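Local coordinates for peptidoglycan synthetase penicillin-binding protein 3 (Bifidobacterium adolescentis, PDB 4YE5), which probably binds penicillin and, as a member of the transpeptidase family, is likely to cross-link peptidoglycan during cell-wall synthesis, at residues N39-A44 against I219-Q224; L94-L99 against T104-K109. All coordinates share one frame; numbering follows the deposited sequence.

Interaction 1. Residues N39-A44 against I219-Q224; sequences NGAILA and IDRDVQ
Ala-41 and Arg-221 meet where a turn leading into strand 42-46 runs past the first turn of helix 221-238. The backbones stay well apart, with Asn-39 CA 7.1 Å from Asp-220 CA and Ala-41 CA 7.7 Å from Arg-221 CA, and no clear hydrogen bond spans the gap. Gly-40 turns the chain with a positive phi of 93°, a conformation that glycine reaches easily. The strand then bulges, two consecutive residues, Leu-43 and Ala-44, pairing with Ile-35 in a classic beta bulge.

The side chains close the distance. CB of Ala-41 points at the helix and lies 4.1 Å from Arg-221 CD, with the guanidinium oblique to the methyl. Arg-221 leaves the helix with CG anti to its N, runs straight to CD and bends at its third torsion, so that its methylenes lie against the Ala-41 methyl and the end of Leu-43. Arg-221 CG is 4.3 Å from Leu-43 CD2, while NH1 is hydrogen-bonded to Asn-152 OD1, which fixes the polar end. Beside this apolar patch the side-chain amide of Asn-39 approaches the carboxylate of Asp-220, their planes 80° apart.

Asp-220 is the N-cap of the helix: OD1 accepts from Val-223 N at 3.0 Å and 156°, on its anti side and slightly out of the carboxylate plane, and more weakly from Asp-222 N.

Asp-37 joins both segments, taking the N-H groups of Asn-39 and Ala-41 on OD1 and that of Arg-221 on OD2. The contact sets the strand 35-36/42-46 hairpin, part of the dimerisation-domain region, against the start of helix 221-238, whose Val-223 rests on helix 535-549 and on strand 255-260, an edge of the five-stranded antiparallel sheet of the transpeptidase domain, and so joins it to that domain.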
loop_
_atom_site.group_PDB
_atom_site.type_symbol
_atom_site.label_atom_id
_atom_site.label_comp_id
_atom_site.label_asym_id
_atom_site.label_seq_id
_atom_site.Cartn_x
_atom_site.Cartn_y
_atom_site.Cartn_z
ATOM N N ASN A 39 2.801 12.004 -8.247
ATOM C CA ASN A 39 3.344 13.142 -8.990
ATOM C C ASN A 39 4.847 13.057 -9.250
ATOM O O ASN A 39 5.451 14.024 -9.686
ATOM C CB ASN A 39 3.055 14.458 -8.270
ATOM C CG ASN A 39 1.582 14.647 -7.986
ATOM O OD1 ASN A 39 1.176 14.765 -6.835
ATOM N ND2 ASN A 39 0.771 14.652 -9.038
ATOM N N GLY A 40 5.460 11.921 -8.945
ATOM C CA GLY A 40 6.878 11.754 -9.233
ATOM C C GLY A 40 7.760 12.121 -8.048
ATOM O O GLY A 40 8.975 12.049 -8.141
ATOM N N ALA A 41 7.161 12.533 -6.932
ATOM C CA ALA A 41 7.964 12.859 -5.760
ATOM C C ALA A 41 8.603 11.574 -5.242
ATOM O O ALA A 41 7.933 10.564 -5.085
ATOM C CB ALA A 41 7.104 13.538 -4.677
ATOM N N ILE A 42 9.909 11.605 -5.004
ATOM C CA ILE A 42 10.638 10.409 -4.599
ATOM C C ILE A 42 10.357 10.021 -3.145
ATOM O O ILE A 42 10.434 10.856 -2.253
ATOM C CB ILE A 42 12.154 10.582 -4.853
ATOM C CG1 ILE A 42 12.391 10.824 -6.352
ATOM C CG2 ILE A 42 12.938 9.361 -4.369
ATOM C CD1 ILE A 42 13.821 11.247 -6.723
ATOM N N LEU A 43 10.008 8.751 -2.921
ATOM C CA LEU A 43 9.656 8.259 -1.581
ATOM C C LEU A 43 10.687 7.277 -1.041
ATOM O O LEU A 43 10.856 7.146 0.175
ATOM C CB LEU A 43 8.294 7.572 -1.594
ATOM C CG LEU A 43 7.125 8.432 -2.051
ATOM C CD1 LEU A 43 5.899 7.571 -2.208
ATOM C CD2 LEU A 43 6.891 9.552 -1.058
ATOM N N ALA A 44 11.361 6.576 -1.952
ATOM C CA ALA A 44 12.387 5.602 -1.579
ATOM C C ALA A 44 13.442 5.590 -2.662
ATOM O O ALA A 44 13.110 5.556 -3.848
ATOM C CB ALA A 44 11.787 4.199 -1.457
ATOM N N ILE A 219 -0.759 6.893 -4.589
ATOM C CA ILE A 219 -0.764 7.700 -3.369
ATOM C C ILE A 219 -0.235 9.101 -3.661
ATOM O O ILE A 219 0.780 9.259 -4.335
ATOM C CB ILE A 219 0.133 7.083 -2.269
ATOM C CG1 ILE A 219 -0.336 5.677 -1.893
ATOM C CG2 ILE A 219 0.210 8.004 -1.026
ATOM C CD1 ILE A 219 -1.651 5.640 -1.081
ATOM N N ASP A 220 -0.930 10.108 -3.146
ATOM C CA ASP A 220 -0.473 11.501 -3.217
ATOM C C ASP A 220 0.117 11.880 -1.867
ATOM O O ASP A 220 -0.559 11.786 -0.847
ATOM C CB ASP A 220 -1.654 12.434 -3.499
ATOM C CG ASP A 220 -1.228 13.888 -3.651
ATOM O OD1 ASP A 220 -1.008 14.547 -2.614
ATOM O OD2 ASP A 220 -1.111 14.366 -4.805
ATOM N N ARG A 221 1.366 12.340 -1.890
ATOM C CA ARG A 221 2.152 12.651 -0.693
ATOM C C ARG A 221 1.416 13.664 0.181
ATOM O O ARG A 221 1.390 13.527 1.395
ATOM C CB ARG A 221 3.515 13.231 -1.130
ATOM C CG ARG A 221 4.679 13.077 -0.173
ATOM C CD ARG A 221 5.976 13.701 -0.753
ATOM N NE ARG A 221 5.752 15.100 -1.066
ATOM C CZ ARG A 221 6.122 16.118 -0.295
ATOM N NH1 ARG A 221 6.813 15.917 0.815
ATOM N NH2 ARG A 221 5.826 17.351 -0.665
ATOM N N ASP A 222 0.813 14.677 -0.439
ATOM C CA ASP A 222 0.095 15.721 0.309
ATOM C C ASP A 222 -1.204 15.213 0.937
ATOM O O ASP A 222 -1.530 15.563 2.076
ATOM C CB ASP A 222 -0.172 16.945 -0.576
ATOM C CG ASP A 222 1.113 17.486 -1.224
ATOM O OD1 ASP A 222 1.993 17.984 -0.481
ATOM O OD2 ASP A 222 1.257 17.389 -2.471
ATOM N N VAL A 223 -1.960 14.398 0.214
ATOM C CA VAL A 223 -3.175 13.827 0.820
ATOM C C VAL A 223 -2.802 12.835 1.934
ATOM O O VAL A 223 -3.436 12.793 2.992
ATOM C CB VAL A 223 -4.056 13.124 -0.232
ATOM C CG1 VAL A 223 -5.299 12.498 0.419
ATOM C CG2 VAL A 223 -4.462 14.131 -1.362
ATOM N N GLN A 224 -1.782 12.022 1.685
ATOM C CA GLN A 224 -1.344 11.045 2.679
ATOM C C GLN A 224 -0.875 11.760 3.945
ATOM O O GLN A 224 -1.229 11.386 5.060
ATOM C CB GLN A 224 -0.194 10.182 2.119
ATOM C CG GLN A 224 0.286 9.096 3.114
ATOM C CD GLN A 224 -0.657 7.889 3.196
ATOM O OE1 GLN A 224 -1.404 7.601 2.268
ATOM N NE2 GLN A 224 -0.571 7.151 4.290
#

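Interaction 2. Residues L94-L99 against T104-K109; sequences LLAPVL and TELGAK
Leu-106 drives its CD1 methyl against the backbone of helix 87-99, where it lies 3.6 Å from Ala-96 CA and 3.7 Å from Ala-96 N. Leu-106 CD1 is also 3.8 Å from Leu-95 CB and 4.0 Å from Ala-96 CB, so one branch of a single leucine makes the tight part of the contact. CG sits beside the backbone N of Leu-106 (chi1 -75°), and the second torsion is extended, which carries CD1 across to the other helix. Leu-106 CD2 is less close, 4.3 Å from Leu-99 CD1.

Two consecutive helices joined by a short connection pack here at 121°, between perpendicular and antiparallel, with segment axes 9.6 Å apart. Pro-97 has no N-H to give, and the helix is kinked there. Leu-119 of strand 117-123 touches both Leu-95 and Leu-106, and Ile-131 of helix 125-132 packs on Leu-95 and Leu-99.

Away from this apolar seam the packing gives way to solvent. Thr-104, Glu-105 and Ala-108 are exposed on the second helix, as is Pro-97 on the first, and Lys-109 NZ lies 3.9 Å from Glu-105 OE2, a long ion pair.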
loop_
_atom_site.group_PDB
_atom_site.type_symbol
_atom_site.label_atom_id
_atom_site.label_comp_id
_atom_site.label_asym_id
_atom_site.label_seq_id
_atom_site.Cartn_x
_atom_site.Cartn_y
_atom_site.Cartn_z
ATOM N N LEU A 94 49.325 0.026 -8.307
ATOM C CA LEU A 94 48.317 0.468 -9.260
ATOM C C LEU A 94 47.132 1.092 -8.533
ATOM O O LEU A 94 46.590 2.116 -8.951
ATOM C CB LEU A 94 47.874 -0.708 -10.147
ATOM C CG LEU A 94 48.892 -1.180 -11.186
ATOM C CD1 LEU A 94 48.544 -2.567 -11.725
ATOM C CD2 LEU A 94 49.001 -0.163 -12.343
ATOM N N LEU A 95 46.741 0.481 -7.424
ATOM C CA LEU A 95 45.527 0.876 -6.714
ATOM C C LEU A 95 45.711 2.117 -5.862
ATOM O O LEU A 95 44.773 2.899 -5.695
ATOM C CB LEU A 95 45.075 -0.232 -5.765
ATOM C CG LEU A 95 44.233 -1.373 -6.289
ATOM C CD1 LEU A 95 43.971 -2.356 -5.143
ATOM C CD2 LEU A 95 42.948 -0.796 -6.826
ATOM N N ALA A 96 46.896 2.249 -5.276
ATOM C CA ALA A 96 47.143 3.277 -4.253
ATOM C C ALA A 96 46.683 4.701 -4.617
ATOM O O ALA A 96 45.930 5.315 -3.852
ATOM C CB ALA A 96 48.619 3.253 -3.797
ATOM N N PRO A 97 47.103 5.227 -5.787
ATOM C CA PRO A 97 46.655 6.590 -6.121
ATOM C C PRO A 97 45.164 6.703 -6.405
ATOM O O PRO A 97 44.582 7.778 -6.237
ATOM C CB PRO A 97 47.445 6.920 -7.394
ATOM C CG PRO A 97 47.830 5.607 -7.964
ATOM C CD PRO A 97 48.052 4.705 -6.791
ATOM N N VAL A 98 44.543 5.617 -6.844
ATOM C CA VAL A 98 43.121 5.681 -7.145
ATOM C C VAL A 98 42.299 5.696 -5.869
ATOM O O VAL A 98 41.319 6.432 -5.759
ATOM C CB VAL A 98 42.683 4.501 -8.058
ATOM C CG1 VAL A 98 41.234 4.654 -8.440
ATOM C CG2 VAL A 98 43.571 4.448 -9.314
ATOM N N LEU A 99 42.701 4.886 -4.896
ATOM C CA LEU A 99 41.969 4.791 -3.632
ATOM C C LEU A 99 42.420 5.847 -2.607
ATOM O O LEU A 99 41.810 5.989 -1.548
ATOM C CB LEU A 99 42.107 3.384 -3.035
ATOM C CG LEU A 99 41.437 2.229 -3.797
ATOM C CD1 LEU A 99 41.859 0.889 -3.215
ATOM C CD2 LEU A 99 39.912 2.349 -3.796
ATOM N N THR A 104 52.022 0.489 0.752
ATOM C CA THR A 104 52.509 -0.497 1.709
ATOM C C THR A 104 51.346 -1.179 2.408
ATOM O O THR A 104 51.294 -2.402 2.496
ATOM C CB THR A 104 53.425 0.145 2.775
ATOM O OG1 THR A 104 54.565 0.734 2.131
ATOM C CG2 THR A 104 53.878 -0.896 3.773
ATOM N N GLU A 105 50.392 -0.385 2.879
ATOM C CA GLU A 105 49.224 -0.932 3.548
ATOM C C GLU A 105 48.381 -1.819 2.629
ATOM O O GLU A 105 47.924 -2.888 3.036
ATOM C CB GLU A 105 48.338 0.188 4.096
ATOM C CG GLU A 105 47.222 -0.339 4.978
ATOM C CD GLU A 105 46.186 0.715 5.323
ATOM O OE1 GLU A 105 46.206 1.799 4.698
ATOM O OE2 GLU A 105 45.348 0.455 6.216
ATOM N N LEU A 106 48.149 -1.361 1.400
ATOM C CA LEU A 106 47.404 -2.164 0.441
ATOM C C LEU A 106 48.147 -3.475 0.159
ATOM O O LEU A 106 47.543 -4.541 0.079
ATOM C CB LEU A 106 47.188 -1.391 -0.864
ATOM C CG LEU A 106 46.144 -0.279 -0.847
ATOM C CD1 LEU A 106 46.159 0.482 -2.165
ATOM C CD2 LEU A 106 44.770 -0.869 -0.590
ATOM N N GLY A 107 49.458 -3.383 0.006
ATOM C CA GLY A 107 50.272 -4.554 -0.274
ATOM C C GLY A 107 50.179 -5.597 0.823
ATOM O O GLY A 107 50.192 -6.805 0.552
ATOM N N ALA A 108 50.091 -5.127 2.066
ATOM C CA ALA A 108 49.949 -6.011 3.220
ATOM C C ALA A 108 48.580 -6.691 3.238
ATOM O O ALA A 108 48.472 -7.892 3.502
ATOM C CB ALA A 108 50.189 -5.234 4.528
ATOM N N LYS A 109 47.528 -5.929 2.970
ATOM C CA LYS A 109 46.202 -6.526 2.895
ATOM C C LYS A 109 46.110 -7.589 1.794
ATOM O O LYS A 109 45.364 -8.573 1.921
ATOM C CB LYS A 109 45.130 -5.462 2.683
ATOM C CG LYS A 109 44.839 -4.625 3.905
ATOM C CD LYS A 109 43.793 -3.579 3.592
ATOM C CE LYS A 109 43.461 -2.753 4.820
ATOM N NZ LYS A 109 42.561 -1.627 4.468
#

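From the N terminus the chain passes first through 39-44, one side of interaction 1, and then runs out to the far end of the elongated molecule. There interaction 2 closes a short loop, with four residues between 94-99 and 104-109, and packs two successive helices together. The chain returns much later to 219-224, closing interaction 1 across 174 intervening residues, so the short closure lies wholly within the long one and the two do not cross. The centres of interactions 1 and 2 are about 45 Å apart, and the nearest atoms of interactions 1 and 2 about 27 Å apart. Interaction 2 is local to the distal helices, whereas interaction 1 ties an early hairpin to the start of helix 221-238.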